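Local coordinates for protein phosphoserine aminotransferase SerC (Cytophaga hutchinsonii ATCC 33406, PDB 3FFR) that probably catalyses the pyridoxal-phosphate-dependent transfer of an amino group from glutamate to 3-phosphohydroxypyruvate, giving phosphoserine, at residues E43-A48 with N238-T243; V82-F87 with D130-C135; V304-M309 with E334-I339. All blocks are in the same frame, centred on the assembly; numbering follows the deposited sequence.

From the N terminus the chain passes strand 6-8 and helix 19-28 before helix 39-55, where contact 1 begins; its partner 238-243 comes 190 residues later, so the loop it closes takes in the whole seven-stranded central sheet. Contact 2 falls within that loop: segment 82-87 pairs with 130-135 after an excursion through helix 93-104 and strand 108-113, joining two neighbouring parallel strands of the sheet. Contact 3 opens only after contact 1 has closed, pairing 304-309 with 334-339 across helix 311-318 and strand 323-327 in the separate five-stranded sheet. None of the three touches another; contacts 1 and 3 lie on opposite sides of the chain's centre, about 41 Å between centres.

Contact 1 (E43-A48 with N238-T243); sequences EVYKTA and NQTPET
The Tyr-45 ring lies over the backbone of Asn-238, with Asn-238 CA 3.8 Å from the ring centroid and 23° off the ring normal, a CH-pi contact over the face. Asn-238 C and Gln-239 N extend this cover on the same side, displaced toward the rim. CG is anti to the backbone N (chi1 177°), and from there the ring extends over the loop. Further out, Tyr-45 CE2 comes 3.6 Å from Gln-239 O, while Thr-240 CG2 sits near the ring plane at its edge, 4.1 Å from that same Tyr-45 CE2.

The Asn-238 side chain fills the angle between Tyr-45 and Lys-46. Its ND2 is 3.5 Å from Tyr-45 CD1 and also 3.5 Å from Lys-46 CB; amide and ring planes stand 61° apart, so the amide does not stack. The aliphatic part of Lys-46 does the touching here, since NZ bends away to a salt bridge with Asp-50. There is a polar cost: Asn-238 O, 3.3 Å from Tyr-45 CB, is buried without a hydrogen-bonding partner in the model.

Asn-238, with its positive phi, is the C-prime residue of a Schellman motif that ends helix 228-235: Asn-238 N reaches Ala-235 O and Gln-239 N reaches Lys-234 O. Beyond it the loop is held by Arg-37, which binds Gln-239 OE1 and the carbonyls of Thr-240 and Pro-241, and it runs on to Thr-243, whose OG1 hydrogen-bonds the side chain of the pyridoxal-phosphate-modified lysine of the second subunit. Tyr-45 thus packs helix 39-55 against the end of helix 228-235, touching Ala-235 and meeting Phe-66 of strand 62-67 edge-to-face, while Val-44 and Ala-48 rest on helix 246-262.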
loop_
_atom_site.group_PDB
_atom_site.type_symbol
_atom_site.label_atom_id
_atom_site.label_comp_id
_atom_site.label_asym_id
_atom_site.label_seq_id
_atom_site.Cartn_x
_atom_site.Cartn_y
_atom_site.Cartn_z
ATOM N N GLU A 43 1.541 -18.433 6.682
ATOM C CA GLU A 43 2.521 -18.574 7.771
ATOM C C GLU A 43 3.243 -17.244 8.062
ATOM O O GLU A 43 3.482 -16.866 9.218
ATOM C CB GLU A 43 3.557 -19.654 7.414
ATOM C CG GLU A 43 2.999 -21.055 7.425
ATOM C CD GLU A 43 4.000 -22.121 6.911
ATOM O OE1 GLU A 43 5.204 -21.795 6.737
ATOM O OE2 GLU A 43 3.559 -23.270 6.667
ATOM N N VAL A 44 3.569 -16.537 6.985
ATOM C CA VAL A 44 4.255 -15.234 7.078
ATOM C C VAL A 44 3.333 -14.233 7.778
ATOM O O VAL A 44 3.708 -13.531 8.733
ATOM C CB VAL A 44 4.678 -14.733 5.665
ATOM C CG1 VAL A 44 5.143 -13.250 5.616
ATOM C CG2 VAL A 44 5.786 -15.683 5.077
ATOM N N TYR A 45 2.101 -14.238 7.309
ATOM C CA TYR A 45 1.065 -13.354 7.867
ATOM C C TYR A 45 0.951 -13.628 9.359
ATOM O O TYR A 45 1.035 -12.717 10.187
ATOM C CB TYR A 45 -0.277 -13.573 7.155
ATOM C CG TYR A 45 -1.410 -12.764 7.708
ATOM C CD1 TYR A 45 -1.954 -13.047 8.976
ATOM C CD2 TYR A 45 -1.947 -11.718 6.983
ATOM C CE1 TYR A 45 -2.996 -12.280 9.493
ATOM C CE2 TYR A 45 -3.006 -10.955 7.473
ATOM C CZ TYR A 45 -3.515 -11.223 8.726
ATOM O OH TYR A 45 -4.530 -10.418 9.203
ATOM N N LYS A 46 0.803 -14.892 9.717
ATOM C CA LYS A 46 0.525 -15.261 11.110
ATOM C C LYS A 46 1.666 -14.915 12.014
ATOM O O LYS A 46 1.471 -14.512 13.161
ATOM C CB LYS A 46 0.189 -16.752 11.222
ATOM C CG LYS A 46 -0.384 -17.146 12.547
ATOM C CD LYS A 46 -0.845 -18.590 12.484
ATOM C CE LYS A 46 -1.647 -18.970 13.732
ATOM N NZ LYS A 46 -0.865 -18.884 14.985
ATOM N N THR A 47 2.868 -15.013 11.482
ATOM C CA THR A 47 4.057 -14.659 12.280
ATOM C C THR A 47 4.006 -13.188 12.690
ATOM O O THR A 47 4.212 -12.834 13.850
ATOM C CB THR A 47 5.343 -14.930 11.488
ATOM O OG1 THR A 47 5.460 -16.345 11.255
ATOM C CG2 THR A 47 6.568 -14.427 12.220
ATOM N N ALA A 48 3.719 -12.332 11.712
ATOM C CA ALA A 48 3.634 -10.871 11.965
ATOM C C ALA A 48 2.488 -10.565 12.907
ATOM O O ALA A 48 2.651 -9.853 13.903
ATOM C CB ALA A 48 3.480 -10.082 10.653
ATOM N N ASN A 238 -5.657 -15.820 7.839
ATOM C CA ASN A 238 -4.279 -15.312 7.679
ATOM C C ASN A 238 -4.004 -14.749 6.302
ATOM O O ASN A 238 -2.944 -14.952 5.714
ATOM C CB ASN A 238 -3.261 -16.413 8.039
ATOM C CG ASN A 238 -3.387 -16.861 9.473
ATOM O OD1 ASN A 238 -3.689 -18.027 9.754
ATOM N ND2 ASN A 238 -3.165 -15.957 10.382
ATOM N N GLN A 239 -4.987 -13.984 5.828
ATOM C CA GLN A 239 -4.925 -13.322 4.523
ATOM C C GLN A 239 -5.474 -11.890 4.579
ATOM O O GLN A 239 -6.006 -11.445 5.589
ATOM C CB GLN A 239 -5.730 -14.135 3.495
ATOM C CG GLN A 239 -5.222 -15.539 3.261
ATOM C CD GLN A 239 -6.002 -16.289 2.187
ATOM O OE1 GLN A 239 -6.690 -15.688 1.387
ATOM N NE2 GLN A 239 -5.883 -17.593 2.174
ATOM N N THR A 240 -5.365 -11.249 3.425
ATOM C CA THR A 240 -5.893 -9.887 3.163
ATOM C C THR A 240 -6.838 -9.941 1.988
ATOM O O THR A 240 -6.769 -10.847 1.173
ATOM C CB THR A 240 -4.760 -8.896 2.877
ATOM O OG1 THR A 240 -3.965 -9.371 1.791
ATOM C CG2 THR A 240 -3.837 -8.733 4.144
ATOM N N PRO A 241 -7.744 -8.952 1.869
ATOM C CA PRO A 241 -8.677 -8.991 0.725
ATOM C C PRO A 241 -8.018 -8.874 -0.636
ATOM O O PRO A 241 -8.347 -9.618 -1.575
ATOM C CB PRO A 241 -9.571 -7.783 0.976
ATOM C CG PRO A 241 -9.567 -7.632 2.498
ATOM C CD PRO A 241 -8.113 -7.938 2.877
ATOM N N GLU A 242 -7.106 -7.934 -0.714
ATOM C CA GLU A 242 -6.332 -7.651 -1.925
ATOM C C GLU A 242 -4.912 -8.227 -1.821
ATOM O O GLU A 242 -4.534 -8.729 -0.767
ATOM C CB GLU A 242 -6.263 -6.141 -2.161
ATOM C CG GLU A 242 -5.171 -5.399 -1.371
ATOM C CD GLU A 242 -5.424 -5.180 0.143
ATOM O OE1 GLU A 242 -6.325 -5.785 0.758
ATOM O OE2 GLU A 242 -4.691 -4.371 0.739
ATOM N N THR A 243 -4.120 -8.160 -2.903
ATOM C CA THR A 243 -2.733 -8.636 -2.817
ATOM C C THR A 243 -1.969 -7.599 -1.976
ATOM O O THR A 243 -1.885 -6.432 -2.362
ATOM C CB THR A 243 -2.067 -8.829 -4.178
ATOM O OG1 THR A 243 -2.990 -9.516 -5.058
ATOM C CG2 THR A 243 -0.731 -9.620 -4.023
#

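Contact 2 (V82-F87 with D130-C135); sequences VEKKSF and DAEIIC
Glu-132 reaches across to the turn that precedes strand 85-90, and every part of its side chain meets something there. Its CB lies 3.3 Å from Lys-85 O, the carbonyl that also accepts the Glu-132 backbone N-H, and CG passes close to the same oxygen. An extended chi2 (169°) carries CD onward to the amides of the turn. At the tip Glu-132 OE1 takes Glu-83 N at 2.8 Å, on the syn side and nearly straight (171° at the hydrogen). The other oxygen, Glu-132 OE2, accepts twice: Lys-84 N approaches on its syn side at 2.8 Å, whereas Lys-85 N comes from above the carboxylate plane at 3.0 Å. Three consecutive amides thus grip one carboxylate and fix its rotation, and Lys-211 adds a salt bridge to OE1. This cluster of donors would be expected to favour the ionised form.

To one side, the extended Lys-85 chain crosses Asp-130, CD and CE running past the carboxylate until NZ makes a salt bridge with Asp-130 OD2 at 2.8 Å. Tyr-110 bonds both partners through its hydroxyl. Among the buried side chains, Val-82 CG2 presses on Ile-133 CD1 at 3.4 Å, tighter than usual for two carbons, and Ser-86 CB rests on Ile-133 CG1.

Past this point regular pairing takes over: Phe-87 N bonds Ile-133 O, and Cys-135 N bonds Phe-87 O. Phe-87 and Ile-134 send their side chains to the same face, lying side by side. Strands 85-90 and 133-137 are parallel neighbours in the seven-stranded mixed sheet, with 108-113 beyond the first and 163-167 beyond the second, the central sheet of the large domain in fold-type I pyridoxal phosphate enzymes.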
loop_
_atom_site.group_PDB
_atom_site.type_symbol
_atom_site.label_atom_id
_atom_site.label_comp_id
_atom_site.label_asym_id
_atom_site.label_seq_id
_atom_site.Cartn_x
_atom_site.Cartn_y
_atom_site.Cartn_z
ATOM N N VAL A 82 -18.116 5.901 11.899
ATOM C CA VAL A 82 -18.777 7.163 12.194
ATOM C C VAL A 82 -19.945 7.412 11.265
ATOM O O VAL A 82 -19.782 7.530 10.063
ATOM C CB VAL A 82 -17.822 8.397 12.086
ATOM C CG1 VAL A 82 -18.589 9.702 12.532
ATOM C CG2 VAL A 82 -16.516 8.193 12.918
ATOM N N GLU A 83 -21.126 7.473 11.845
ATOM C CA GLU A 83 -22.317 7.778 11.062
ATOM C C GLU A 83 -22.429 9.285 10.857
ATOM O O GLU A 83 -22.636 9.766 9.731
ATOM C CB GLU A 83 -23.597 7.265 11.744
ATOM C CG GLU A 83 -24.824 7.450 10.849
ATOM C CD GLU A 83 -26.087 6.809 11.424
ATOM O OE1 GLU A 83 -26.033 6.290 12.541
ATOM O OE2 GLU A 83 -27.126 6.824 10.749
ATOM N N LYS A 84 -22.280 10.024 11.941
ATOM C CA LYS A 84 -22.489 11.472 11.928
ATOM C C LYS A 84 -21.373 12.331 12.517
ATOM O O LYS A 84 -20.909 13.285 11.891
ATOM C CB LYS A 84 -23.789 11.779 12.684
ATOM C CG LYS A 84 -25.014 11.086 12.094
ATOM C CD LYS A 84 -26.300 11.411 12.807
ATOM C CE LYS A 84 -27.463 10.712 12.129
ATOM N NZ LYS A 84 -27.473 11.017 10.654
ATOM N N LYS A 85 -20.954 11.985 13.736
ATOM C CA LYS A 85 -20.005 12.821 14.481
ATOM C C LYS A 85 -18.848 12.133 15.154
ATOM O O LYS A 85 -18.974 11.074 15.751
ATOM C CB LYS A 85 -20.761 13.569 15.596
ATOM C CG LYS A 85 -21.995 14.394 15.168
ATOM C CD LYS A 85 -22.457 15.334 16.267
ATOM C CE LYS A 85 -23.658 16.133 15.820
ATOM N NZ LYS A 85 -24.053 17.157 16.837
ATOM N N SER A 86 -17.702 12.782 15.021
ATOM C CA SER A 86 -16.504 12.359 15.709
ATOM C C SER A 86 -15.986 13.495 16.588
ATOM O O SER A 86 -16.429 14.632 16.502
ATOM C CB SER A 86 -15.434 11.977 14.701
ATOM O OG SER A 86 -15.125 13.087 13.880
ATOM N N PHE A 87 -15.028 13.151 17.430
ATOM C CA PHE A 87 -14.359 14.125 18.339
ATOM C C PHE A 87 -12.865 13.915 18.194
ATOM O O PHE A 87 -12.386 12.768 18.252
ATOM C CB PHE A 87 -14.816 13.879 19.783
ATOM C CG PHE A 87 -14.079 14.685 20.823
ATOM C CD1 PHE A 87 -12.867 14.254 21.328
ATOM C CD2 PHE A 87 -14.620 15.849 21.306
ATOM C CE1 PHE A 87 -12.204 14.996 22.261
ATOM C CE2 PHE A 87 -13.953 16.597 22.274
ATOM C CZ PHE A 87 -12.752 16.180 22.732
ATOM N N ASP A 130 -22.902 12.924 22.020
ATOM C CA ASP A 130 -23.234 12.445 20.652
ATOM C C ASP A 130 -22.004 12.202 19.769
ATOM O O ASP A 130 -22.123 11.848 18.610
ATOM C CB ASP A 130 -24.266 13.332 19.942
ATOM C CG ASP A 130 -23.778 14.726 19.674
ATOM O OD1 ASP A 130 -22.659 15.067 20.115
ATOM O OD2 ASP A 130 -24.547 15.486 19.030
ATOM N N ALA A 131 -20.820 12.401 20.340
ATOM C CA ALA A 131 -19.563 12.026 19.638
ATOM C C ALA A 131 -19.513 10.493 19.629
ATOM O O ALA A 131 -19.622 9.854 20.681
ATOM C CB ALA A 131 -18.320 12.583 20.345
ATOM N N GLU A 132 -19.326 9.911 18.453
ATOM C CA GLU A 132 -19.327 8.445 18.290
ATOM C C GLU A 132 -17.970 7.842 18.510
ATOM O O GLU A 132 -17.843 6.664 18.865
ATOM C CB GLU A 132 -19.837 8.055 16.895
ATOM C CG GLU A 132 -21.235 8.516 16.643
ATOM C CD GLU A 132 -21.650 8.377 15.180
ATOM O OE1 GLU A 132 -21.451 7.267 14.645
ATOM O OE2 GLU A 132 -22.214 9.359 14.611
ATOM N N ILE A 133 -16.959 8.647 18.206
ATOM C CA ILE A 133 -15.562 8.227 18.360
ATOM C C ILE A 133 -14.761 9.388 18.922
ATOM O O ILE A 133 -15.154 10.554 18.781
ATOM C CB ILE A 133 -14.943 7.687 17.044
ATOM C CG1 ILE A 133 -14.597 8.831 16.081
ATOM C CG2 ILE A 133 -15.882 6.623 16.355
ATOM C CD1 ILE A 133 -13.708 8.385 14.850
ATOM N N ILE A 134 -13.683 9.024 19.618
ATOM C CA ILE A 134 -12.707 9.958 20.195
ATOM C C ILE A 134 -11.378 9.602 19.534
ATOM O O ILE A 134 -10.893 8.487 19.654
ATOM C CB ILE A 134 -12.591 9.818 21.740
ATOM C CG1 ILE A 134 -13.878 10.297 22.419
ATOM C CG2 ILE A 134 -11.388 10.598 22.299
ATOM C CD1 ILE A 134 -14.050 9.776 23.847
ATOM N N CYS A 135 -10.769 10.594 18.913
ATOM C CA CYS A 135 -9.487 10.420 18.199
ATOM C C CYS A 135 -8.384 11.195 18.906
ATOM O O CYS A 135 -8.379 12.426 18.955
ATOM C CB CYS A 135 -9.586 10.888 16.760
ATOM S SG CYS A 135 -10.795 9.975 15.766
#

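Contact 3 (V304-M309 with E334-I339); sequences VANTTM and ETQIRI
Val-304 and Gln-336 meet in the close-packed half of this antiparallel pair: Val-304 CG1 lies 3.5 Å from Gln-336 CD, and Val-304 CG2 rests on Arg-338 CG at 3.9 Å. On the same face the amides of Gln-336 and Asn-306 lie side by side and nearly coplanar. Gln-336 NE2 donates to Asn-306 OD1 at 2.9 Å and 168°, with the oxygen in the donor's amide plane. A leucine in place of Gln-336 would probably leave Asn-306 OD1 without this donor and the Asn-306 amide freer to turn. Ala-305 and Ile-337, the hydrogen-bonded pair, exchange both backbone bonds, and Ala-305 CB faces Ile-337 CG1 on the opposite face.

Toward Glu-334 the pairing loosens. Thr-307 N still reaches Thr-335 O at 3.0 Å, from above the carbonyl plane, but the next link is a water that donates to Glu-334 O at 2.7 Å and to Thr-307 O at 3.1 Å. Here Thr-335 and Glu-334 are exposed, with CB directed away from strand 302-307.

Strand 302-307 is flanked by 288-290 and 336-340, and the latter in turn by 323-327, where Arg-338 NE binds Ala-327 O; its NH1 bonds Thr-141 O. This five-stranded mixed sheet is consistent with the small, C-terminal domain of fold-type I aminotransferases. Over the Ala-305 and Ile-337 face lie helices 264-284 and 311-318, through Ile-282 and Ile-314.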
loop_
_atom_site.group_PDB
_atom_site.type_symbol
_atom_site.label_atom_id
_atom_site.label_comp_id
_atom_site.label_asym_id
_atom_site.label_seq_id
_atom_site.Cartn_x
_atom_site.Cartn_y
_atom_site.Cartn_z
ATOM N N VAL A 304 11.810 17.224 19.734
ATOM C CA VAL A 304 11.796 18.496 19.037
ATOM C C VAL A 304 12.459 19.595 19.862
ATOM O O VAL A 304 12.146 19.830 21.046
ATOM C CB VAL A 304 10.358 18.856 18.631
ATOM C CG1 VAL A 304 10.317 20.221 17.871
ATOM C CG2 VAL A 304 9.794 17.698 17.756
ATOM N N ALA A 305 13.465 20.197 19.225
ATOM C CA ALA A 305 14.219 21.254 19.858
ATOM C C ALA A 305 14.164 22.524 19.037
ATOM O O ALA A 305 14.324 22.504 17.811
ATOM C CB ALA A 305 15.702 20.812 20.020
ATOM N N ASN A 306 13.964 23.632 19.741
ATOM C CA ASN A 306 14.105 24.944 19.122
ATOM C C ASN A 306 15.605 25.113 18.902
ATOM O O ASN A 306 16.426 24.662 19.713
ATOM C CB ASN A 306 13.549 26.047 20.008
ATOM C CG ASN A 306 12.078 25.956 20.177
ATOM O OD1 ASN A 306 11.425 25.343 19.359
ATOM N ND2 ASN A 306 11.531 26.575 21.239
ATOM N N THR A 307 15.964 25.784 17.820
ATOM C CA THR A 307 17.389 25.989 17.465
ATOM C C THR A 307 17.688 27.406 16.985
ATOM O O THR A 307 16.935 27.969 16.203
ATOM C CB THR A 307 17.859 25.010 16.336
ATOM O OG1 THR A 307 19.194 25.341 15.917
ATOM C CG2 THR A 307 16.951 25.058 15.064
ATOM N N THR A 308 18.776 27.978 17.474
ATOM C CA THR A 308 19.203 29.311 16.993
ATOM C C THR A 308 19.964 29.238 15.679
ATOM O O THR A 308 20.283 30.265 15.073
ATOM C CB THR A 308 20.106 30.039 18.024
ATOM O OG1 THR A 308 21.308 29.283 18.215
ATOM C CG2 THR A 308 19.375 30.197 19.330
HETATM N N MSE A 309 20.296 28.014 15.288
HETATM C CA MSE A 309 21.022 27.767 14.049
HETATM C C MSE A 309 20.112 27.039 13.045
HETATM O O MSE A 309 19.294 26.187 13.407
HETATM C CB MSE A 309 22.232 26.886 14.319
HETATM C CG MSE A 309 23.226 27.389 15.287
HETATM SE SE MSE A 309 24.480 28.601 14.414
HETATM C CE MSE A 309 23.391 30.221 14.455
ATOM N N GLU A 334 12.878 26.134 9.724
ATOM C CA GLU A 334 14.123 26.861 9.962
ATOM C C GLU A 334 14.406 27.169 11.428
ATOM O O GLU A 334 15.497 27.649 11.756
ATOM C CB GLU A 334 14.157 28.157 9.155
ATOM C CG GLU A 334 14.201 27.956 7.644
ATOM C CD GLU A 334 14.362 29.271 6.885
ATOM O OE1 GLU A 334 14.253 30.354 7.508
ATOM O OE2 GLU A 334 14.604 29.219 5.659
ATOM N N THR A 335 13.457 26.843 12.302
ATOM C CA THR A 335 13.573 27.194 13.718
ATOM C C THR A 335 13.557 26.057 14.728
ATOM O O THR A 335 13.681 26.297 15.941
ATOM C CB THR A 335 12.485 28.172 14.085
ATOM O OG1 THR A 335 11.216 27.584 13.787
ATOM C CG2 THR A 335 12.675 29.480 13.261
ATOM N N GLN A 336 13.364 24.841 14.229
ATOM C CA GLN A 336 13.418 23.662 15.085
ATOM C C GLN A 336 14.115 22.527 14.378
ATOM O O GLN A 336 14.199 22.512 13.169
ATOM C CB GLN A 336 12.003 23.163 15.475
ATOM C CG GLN A 336 11.106 24.136 16.198
ATOM C CD GLN A 336 9.792 23.505 16.654
ATOM O OE1 GLN A 336 9.080 22.865 15.864
ATOM N NE2 GLN A 336 9.461 23.693 17.933
ATOM N N ILE A 337 14.649 21.599 15.161
ATOM C CA ILE A 337 15.085 20.303 14.626
ATOM C C ILE A 337 14.234 19.218 15.297
ATOM O O ILE A 337 13.609 19.429 16.343
ATOM C CB ILE A 337 16.588 19.996 14.773
ATOM C CG1 ILE A 337 17.014 19.926 16.253
ATOM C CG2 ILE A 337 17.450 20.988 13.904
ATOM C CD1 ILE A 337 18.402 19.363 16.471
ATOM N N ARG A 338 14.198 18.062 14.658
ATOM C CA ARG A 338 13.451 16.911 15.156
ATOM C C ARG A 338 14.392 15.715 15.085
ATOM O O ARG A 338 14.865 15.335 14.001
ATOM C CB ARG A 338 12.204 16.690 14.310
ATOM C CG ARG A 338 11.297 17.924 14.187
ATOM C CD ARG A 338 9.950 17.526 13.592
ATOM N NE ARG A 338 10.055 17.243 12.155
ATOM C CZ ARG A 338 9.174 16.555 11.466
ATOM N NH1 ARG A 338 8.143 15.973 12.071
ATOM N NH2 ARG A 338 9.369 16.357 10.177
ATOM N N ILE A 339 14.703 15.182 16.259
ATOM C CA ILE A 339 15.611 14.046 16.400
ATOM C C ILE A 339 14.823 12.779 16.701
ATOM O O ILE A 339 14.247 12.634 17.767
ATOM C CB ILE A 339 16.655 14.284 17.516
ATOM C CG1 ILE A 339 17.488 15.534 17.262
ATOM C CG2 ILE A 339 17.571 13.063 17.644
ATOM C CD1 ILE A 339 18.380 15.976 18.454
HETATM O O HOH W 1 17.026 29.164 13.373
#